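Local coordinates for oxidoreductase (Azotobacter vinelandii, PDB 7D5M), which binds NAD+ as an inositol dehydrogenase homolog and probably catalyses the NAD-dependent oxidation of a polyol-like substrate, at the interface of chains A and B and the interface of chains A and C. Residues are numbered along the deposited sequence; one frame, centred on the assembly and turned at random. Chains: chain A/B/C, Oxidoreductase.

Chain A meets two other copies of the four-chain assembly here. Contact 1 joins A to B and contacts 2 and 3 join A to C, each interface being two-fold symmetric. C-alpha centres of contacts 1 and 2 lie about 22 Å apart, and those of contacts 1 and 3 about 25 Å. Contacts 2 and 3, with C-alpha centres about 7 Å apart, share A:Leu329, whose side chain serves one and backbone the other. Contact 1 packs strands together, whereas the other two bring the chain C loop ahead of helix 329-349 against loops and helix starts of chain A, consistent with a tetramer built on two dimer interfaces.

Contact 1: the interface of chains A and B. Residues chain A 233, 243, 245, 259, 263; chain B 166-167, 169, 255, 276.
Strands 243-250 and 255-261 of chain A pack against strand 165-173 of chain B in a sheet-to-sheet interface, where A:Tyr245 and A:Trp259 receive B:His169. The phenol OH of A:Tyr245 and the imidazole NE2 of B:His169 meet tip to tip in a 2.7 Å hydrogen bond of undecided direction. The neighbouring CE1 of the same ring points onto the A:Trp259 face, 3.2 Å from CE2, edge-to-face and 58° from the plane of the six-membered ring. A:Trp259 holds CG anti to its backbone N (chi1 176°), and its NE1 gives a 2.9 Å bond to A:Asn243 OD1, which helps fix the indole's rotation. An alanine here would probably leave the B:His169 edge without its aromatic floor and A:Asn243 OD1 without this donor. B:Met167, bent at its thioether, brings SD to 3.2 Å from A:Asn243 OD1. The extended B:Arg166 lays CB over the A:Phe233 ring, 3.9 Å from its centroid. NH1 of the B:Arg166 guanidinium reaches water 1, itself 2.7 Å from A:Val263 O. Broad aromatics and long, flexible chains suit a flat sheet face; with its two-fold twin, the patch probably holds a dimer within the assembly.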
loop_
_atom_site.group_PDB
_atom_site.type_symbol
_atom_site.label_atom_id
_atom_site.label_comp_id
_atom_site.label_asym_id
_atom_site.label_seq_id
_atom_site.Cartn_x
_atom_site.Cartn_y
_atom_site.Cartn_z
ATOM N N PHE A 233 8.009 -23.070 18.732
ATOM C CA PHE A 233 7.564 -22.016 19.682
ATOM C C PHE A 233 6.362 -22.528 20.476
ATOM O O PHE A 233 6.269 -22.244 21.682
ATOM C CB PHE A 233 7.312 -20.698 18.957
ATOM C CG PHE A 233 8.578 -19.948 18.629
ATOM C CD1 PHE A 233 9.354 -19.385 19.637
ATOM C CD2 PHE A 233 9.001 -19.805 17.319
ATOM C CE1 PHE A 233 10.518 -18.696 19.336
ATOM C CE2 PHE A 233 10.177 -19.131 17.021
ATOM C CZ PHE A 233 10.929 -18.566 18.028
ATOM N N ASN A 243 8.626 -22.647 12.989
ATOM C CA ASN A 243 9.402 -21.491 12.483
ATOM C C ASN A 243 10.767 -21.997 12.041
ATOM O O ASN A 243 11.316 -22.873 12.732
ATOM C CB ASN A 243 9.531 -20.418 13.559
ATOM C CG ASN A 243 9.992 -19.103 12.977
ATOM O OD1 ASN A 243 9.229 -18.446 12.273
ATOM N ND2 ASN A 243 11.234 -18.728 13.247
ATOM N N TYR A 245 14.607 -20.690 9.744
ATOM C CA TYR A 245 15.476 -19.856 8.891
ATOM C C TYR A 245 16.400 -20.782 8.119
ATOM O O TYR A 245 17.192 -21.507 8.752
ATOM C CB TYR A 245 16.299 -18.880 9.731
ATOM C CG TYR A 245 15.442 -18.080 10.666
ATOM C CD1 TYR A 245 14.819 -16.922 10.232
ATOM C CD2 TYR A 245 15.226 -18.497 11.971
ATOM C CE1 TYR A 245 14.007 -16.189 11.080
ATOM C CE2 TYR A 245 14.410 -17.782 12.824
ATOM C CZ TYR A 245 13.808 -16.618 12.381
ATOM O OH TYR A 245 12.992 -15.916 13.218
ATOM N N TRP A 259 12.480 -17.893 5.025
ATOM C CA TRP A 259 11.792 -17.829 6.332
ATOM C C TRP A 259 10.481 -18.610 6.226
ATOM O O TRP A 259 9.590 -18.182 5.473
ATOM C CB TRP A 259 11.588 -16.377 6.775
ATOM C CG TRP A 259 10.809 -16.271 8.045
ATOM C CD1 TRP A 259 10.828 -17.140 9.097
ATOM C CD2 TRP A 259 9.890 -15.227 8.404
ATOM N NE1 TRP A 259 9.979 -16.714 10.084
ATOM C CE2 TRP A 259 9.392 -15.541 9.685
ATOM C CE3 TRP A 259 9.459 -14.051 7.777
ATOM C CZ2 TRP A 259 8.479 -14.719 10.341
ATOM C CZ3 TRP A 259 8.557 -13.239 8.424
ATOM C CH2 TRP A 259 8.074 -13.571 9.693
ATOM N N VAL A 263 3.742 -19.177 12.828
ATOM C CA VAL A 263 3.592 -18.419 14.107
ATOM C C VAL A 263 3.921 -16.931 13.889
ATOM O O VAL A 263 4.184 -16.215 14.881
ATOM C CB VAL A 263 4.452 -19.060 15.212
ATOM C CG1 VAL A 263 4.008 -20.486 15.466
ATOM C CG2 VAL A 263 5.936 -19.013 14.896
ATOM N N ARG B 166 8.639 -13.856 20.436
ATOM C CA ARG B 166 9.187 -15.066 19.779
ATOM C C ARG B 166 10.278 -14.674 18.786
ATOM O O ARG B 166 11.319 -15.341 18.755
ATOM C CB ARG B 166 8.052 -15.847 19.108
ATOM C CG ARG B 166 7.113 -16.478 20.126
ATOM C CD ARG B 166 5.933 -17.222 19.537
ATOM N NE ARG B 166 5.279 -18.034 20.552
ATOM C CZ ARG B 166 4.124 -18.665 20.400
ATOM N NH1 ARG B 166 3.436 -18.554 19.278
ATOM N NH2 ARG B 166 3.646 -19.398 21.391
ATOM N N MET B 167 10.030 -13.658 17.967
ATOM C CA MET B 167 10.992 -13.255 16.912
ATOM C C MET B 167 11.094 -11.743 16.793
ATOM O O MET B 167 10.087 -11.040 16.992
ATOM C CB MET B 167 10.590 -13.801 15.548
ATOM C CG MET B 167 10.890 -15.246 15.399
ATOM S SD MET B 167 9.775 -15.915 14.199
ATOM C CE MET B 167 8.408 -16.119 15.332
ATOM N N HIS B 169 12.557 -9.408 13.725
ATOM C CA HIS B 169 13.013 -9.373 12.312
ATOM C C HIS B 169 13.372 -7.939 11.942
ATOM O O HIS B 169 12.485 -7.080 11.940
ATOM C CB HIS B 169 11.962 -9.986 11.392
ATOM C CG HIS B 169 11.962 -11.466 11.491
ATOM N ND1 HIS B 169 11.541 -12.271 10.464
ATOM C CD2 HIS B 169 12.394 -12.283 12.472
ATOM C CE1 HIS B 169 11.659 -13.529 10.832
ATOM N NE2 HIS B 169 12.174 -13.568 12.061
ATOM N N MET B 255 14.182 -15.585 18.761
ATOM C CA MET B 255 15.173 -15.503 17.658
ATOM C C MET B 255 15.182 -14.086 17.091
ATOM O O MET B 255 14.126 -13.430 17.086
ATOM C CB MET B 255 14.842 -16.491 16.536
ATOM C CG MET B 255 14.841 -17.943 16.982
ATOM S SD MET B 255 16.460 -18.495 17.599
ATOM C CE MET B 255 17.406 -18.582 16.084
ATOM N N ILE B 276 7.476 -10.083 16.691
ATOM C CA ILE B 276 6.424 -11.124 16.591
ATOM C C ILE B 276 6.287 -11.804 17.952
ATOM O O ILE B 276 7.263 -12.409 18.419
ATOM C CB ILE B 276 6.756 -12.128 15.474
ATOM C CG1 ILE B 276 7.023 -11.397 14.154
ATOM C CG2 ILE B 276 5.641 -13.161 15.365
ATOM C CD1 ILE B 276 7.733 -12.208 13.124
HETATM O O HOH W 1 3.457 -16.225 17.460
#

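Contact 2: the interface of chains A and C. Residues chain A 25, 28, 144, 269, 329; chain C 321, 323-325.
C:Gly324 adopts a positive phi (96°), a conformation glycine takes readily, and with this phi and a slightly negative psi its carbonyl O comes to lie over the imidazole face of A:His269, 3.3 Å from CG and toward the rim. The next residue, C:His325, crosses the same imidazole at about a right angle. Here A:His269 supplies the edge and C:His325 the face: NE2 of A:His269 stands over the centre of the C:His325 ring, 3.4 Å from its NE2, with the planes 68° apart. This is packing of an edge on a face rather than a hydrogen bond. On the opposite face of C:His325 lies CD1 of C:Ile321, from its own chain, so the ring is sandwiched. A:Leu329 points CG anti to its backbone N (chi1 -176°), which carries methyl CD2 to 3.6 Å from C:His325 CD2. The phenol OH of A:Tyr144 comes to 3.5 Å from C:His325 CD2 and also lies at the edge of A:His269. Branched aliphatic groups suit the remaining surface, where CD1 of A:Ile28 meets CD1 of C:Ile321 at 4.0 Å. The chain C loop before helix 329-349 thus reaches the start of A helix 26-34, beside the NAD-binding residue A:Ile25 of the Rossmann domain.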
loop_
_atom_site.group_PDB
_atom_site.type_symbol
_atom_site.label_atom_id
_atom_site.label_comp_id
_atom_site.label_asym_id
_atom_site.label_seq_id
_atom_site.Cartn_x
_atom_site.Cartn_y
_atom_site.Cartn_z
ATOM N N ILE A 25 -8.173 -29.069 1.013
ATOM C CA ILE A 25 -7.593 -28.865 -0.346
ATOM C C ILE A 25 -8.387 -29.624 -1.416
ATOM O O ILE A 25 -8.120 -29.372 -2.604
ATOM C CB ILE A 25 -6.086 -29.211 -0.371
ATOM C CG1 ILE A 25 -5.313 -28.315 -1.348
ATOM C CG2 ILE A 25 -5.846 -30.689 -0.650
ATOM C CD1 ILE A 25 -5.440 -26.826 -1.080
ATOM N N ILE A 28 -10.204 -27.329 -4.346
ATOM C CA ILE A 28 -9.405 -26.603 -5.375
ATOM C C ILE A 28 -8.861 -27.607 -6.402
ATOM O O ILE A 28 -8.823 -27.264 -7.597
ATOM C CB ILE A 28 -8.316 -25.696 -4.773
ATOM C CG1 ILE A 28 -7.686 -24.840 -5.879
ATOM C CG2 ILE A 28 -7.266 -26.480 -3.995
ATOM C CD1 ILE A 28 -6.964 -23.624 -5.370
ATOM N N TYR A 144 1.031 -22.130 -6.697
ATOM C CA TYR A 144 1.337 -20.683 -6.857
ATOM C C TYR A 144 2.101 -20.468 -8.163
ATOM O O TYR A 144 2.056 -19.369 -8.720
ATOM C CB TYR A 144 2.105 -20.154 -5.647
ATOM C CG TYR A 144 1.348 -20.367 -4.365
ATOM C CD1 TYR A 144 0.284 -19.545 -4.025
ATOM C CD2 TYR A 144 1.623 -21.452 -3.544
ATOM C CE1 TYR A 144 -0.448 -19.753 -2.868
ATOM C CE2 TYR A 144 0.894 -21.677 -2.384
ATOM C CZ TYR A 144 -0.148 -20.830 -2.053
ATOM O OH TYR A 144 -0.882 -21.033 -0.924
ATOM N N HIS A 269 -0.917 -14.702 5.228
ATOM C CA HIS A 269 -0.269 -15.724 4.365
ATOM C C HIS A 269 1.221 -15.428 4.265
ATOM O O HIS A 269 2.021 -16.268 4.685
ATOM C CB HIS A 269 -0.942 -15.787 2.988
ATOM C CG HIS A 269 -1.413 -17.151 2.617
ATOM N ND1 HIS A 269 -1.091 -17.742 1.409
ATOM C CD2 HIS A 269 -2.200 -18.031 3.274
ATOM C CE1 HIS A 269 -1.655 -18.929 1.344
ATOM N NE2 HIS A 269 -2.336 -19.137 2.485
ATOM N N LEU A 329 -6.013 -17.687 -6.919
ATOM C CA LEU A 329 -5.261 -18.961 -6.830
ATOM C C LEU A 329 -5.992 -20.065 -7.611
ATOM O O LEU A 329 -5.323 -21.006 -8.047
ATOM C CB LEU A 329 -5.076 -19.326 -5.355
ATOM C CG LEU A 329 -4.236 -20.579 -5.080
ATOM C CD1 LEU A 329 -2.829 -20.435 -5.627
ATOM C CD2 LEU A 329 -4.178 -20.866 -3.585
ATOM N N ILE C 321 -11.898 -21.578 -0.376
ATOM C CA ILE C 321 -10.591 -21.943 0.224
ATOM C C ILE C 321 -10.341 -21.030 1.428
ATOM O O ILE C 321 -10.967 -19.967 1.513
ATOM C CB ILE C 321 -9.484 -21.870 -0.846
ATOM C CG1 ILE C 321 -8.199 -22.565 -0.383
ATOM C CG2 ILE C 321 -9.276 -20.425 -1.277
ATOM C CD1 ILE C 321 -7.216 -22.879 -1.482
ATOM N N ALA C 323 -8.898 -18.514 4.384
ATOM C CA ALA C 323 -8.415 -17.122 4.471
ATOM C C ALA C 323 -6.930 -17.062 4.101
ATOM O O ALA C 323 -6.189 -18.005 4.460
ATOM C CB ALA C 323 -8.638 -16.601 5.867
ATOM N N GLY C 324 -6.526 -15.999 3.397
ATOM C CA GLY C 324 -5.126 -15.766 2.997
ATOM C C GLY C 324 -4.827 -16.251 1.588
ATOM O O GLY C 324 -3.904 -15.709 0.976
ATOM N N HIS C 325 -5.552 -17.245 1.082
ATOM C CA HIS C 325 -5.484 -17.658 -0.341
ATOM C C HIS C 325 -6.357 -16.690 -1.132
ATOM O O HIS C 325 -7.537 -16.551 -0.813
ATOM C CB HIS C 325 -5.960 -19.098 -0.549
ATOM C CG HIS C 325 -5.269 -20.126 0.279
ATOM N ND1 HIS C 325 -5.708 -20.476 1.541
ATOM C CD2 HIS C 325 -4.213 -20.918 0.008
ATOM C CE1 HIS C 325 -4.914 -21.417 2.029
ATOM N NE2 HIS C 325 -4.008 -21.721 1.095
#

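Contact 3: the interface of chains A and C. Residues chain A 286-287, 289, 328-329; chain C 326-328.
The planar groups here are backbone peptides, the C:Pro326 carbonyl facing the amide of A:Leu329; no aromatic ring takes part. Beside them the puckered pyrrolidine rings of C:Pro326 and A:Pro289 pass alongside each other, pointing opposite ways, their CG atoms 4.0 Å apart. The CG corner of C:Pro326 lies 3.2 Å from A:Asp286 O, and the neighbouring CB more loosely 4.0 Å from A:Glu287 O. A proline suits this place because its compact ring presents CH groups to those oxygens, while ring closure restricts phi, and with psi at 120° its own carbonyl turns toward A:Leu329. That carbonyl makes the polar link. A:Leu329 N donates to C:Pro326 O at 2.9 Å, almost straight at the hydrogen (171°), the N-H coming in nearly end-on to the carbonyl oxygen (167°). A:Leu329 opens helix 329-349, where amides have no preceding turn of the helix to bond with, so the neighbouring subunit provides an acceptor; the helix's positive end is likely to strengthen the attraction. The lack of a side chain at A:Gly328 probably makes room for the carbonyl, its CA lying 3.4 Å from C:Pro326 O. The glycine also approaches its own twin, with C:Gly328 N 4.4 Å from A:Gly328 CA, which places the patch near the two-fold axis. In the fold, it unites the loop after strand 280-285 and the start of helix 329-349 in chain A with the segment leading into the equivalent helix of chain C.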
loop_
_atom_site.group_PDB
_atom_site.type_symbol
_atom_site.label_atom_id
_atom_site.label_comp_id
_atom_site.label_asym_id
_atom_site.label_seq_id
_atom_site.Cartn_x
_atom_site.Cartn_y
_atom_site.Cartn_z
ATOM N N ASP A 286 1.971 -13.539 -2.731
ATOM C CA ASP A 286 0.884 -14.454 -3.168
ATOM C C ASP A 286 -0.493 -13.833 -2.902
ATOM O O ASP A 286 -1.446 -14.194 -3.623
ATOM C CB ASP A 286 1.031 -15.840 -2.529
ATOM C CG ASP A 286 0.755 -15.938 -1.032
ATOM O OD1 ASP A 286 0.899 -14.925 -0.319
ATOM O OD2 ASP A 286 0.419 -17.058 -0.586
ATOM N N GLU A 287 -0.621 -12.932 -1.925
ATOM C CA GLU A 287 -1.946 -12.381 -1.540
ATOM C C GLU A 287 -2.400 -11.351 -2.582
ATOM O O GLU A 287 -3.581 -11.011 -2.606
ATOM C CB GLU A 287 -1.897 -11.781 -0.136
ATOM C CG GLU A 287 -1.652 -12.819 0.943
ATOM C CD GLU A 287 -1.478 -12.204 2.316
ATOM O OE1 GLU A 287 -2.436 -11.555 2.805
ATOM O OE2 GLU A 287 -0.367 -12.312 2.854
ATOM N N PRO A 289 -1.505 -11.549 -6.269
ATOM C CA PRO A 289 -0.731 -12.317 -7.242
ATOM C C PRO A 289 -0.714 -11.694 -8.642
ATOM O O PRO A 289 0.090 -12.116 -9.444
ATOM C CB PRO A 289 -1.478 -13.656 -7.264
ATOM C CG PRO A 289 -2.909 -13.259 -7.035
ATOM C CD PRO A 289 -2.825 -12.150 -6.002
ATOM N N GLY A 328 -7.218 -15.206 -9.329
ATOM C CA GLY A 328 -6.816 -15.685 -7.997
ATOM C C GLY A 328 -6.162 -17.045 -8.065
ATOM O O GLY A 328 -5.803 -17.502 -9.165
ATOM N N LEU A 329 -6.013 -17.687 -6.919
ATOM C CA LEU A 329 -5.261 -18.961 -6.830
ATOM C C LEU A 329 -5.992 -20.065 -7.611
ATOM O O LEU A 329 -5.323 -21.006 -8.047
ATOM C CB LEU A 329 -5.076 -19.326 -5.355
ATOM C CG LEU A 329 -4.236 -20.579 -5.080
ATOM C CD1 LEU A 329 -2.829 -20.435 -5.627
ATOM C CD2 LEU A 329 -4.178 -20.866 -3.585
ATOM N N PRO C 326 -5.839 -15.991 -2.169
ATOM C CA PRO C 326 -6.643 -14.997 -2.877
ATOM C C PRO C 326 -7.688 -15.632 -3.799
ATOM O O PRO C 326 -7.324 -16.380 -4.693
ATOM C CB PRO C 326 -5.627 -14.217 -3.720
ATOM C CG PRO C 326 -4.506 -15.201 -3.936
ATOM C CD PRO C 326 -4.458 -16.048 -2.679
ATOM N N GLU C 327 -8.963 -15.335 -3.542
ATOM C CA GLU C 327 -10.043 -15.567 -4.527
ATOM C C GLU C 327 -10.065 -14.371 -5.490
ATOM O O GLU C 327 -9.383 -13.340 -5.228
ATOM C CB GLU C 327 -11.369 -15.807 -3.812
ATOM C CG GLU C 327 -11.385 -17.135 -3.075
ATOM C CD GLU C 327 -12.727 -17.560 -2.508
ATOM O OE1 GLU C 327 -13.731 -16.843 -2.724
ATOM O OE2 GLU C 327 -12.759 -18.639 -1.872
ATOM N N GLY C 328 -10.774 -14.516 -6.601
ATOM C CA GLY C 328 -10.826 -13.458 -7.623
ATOM C C GLY C 328 -12.212 -13.308 -8.203
ATOM O O GLY C 328 -13.178 -13.854 -7.641
#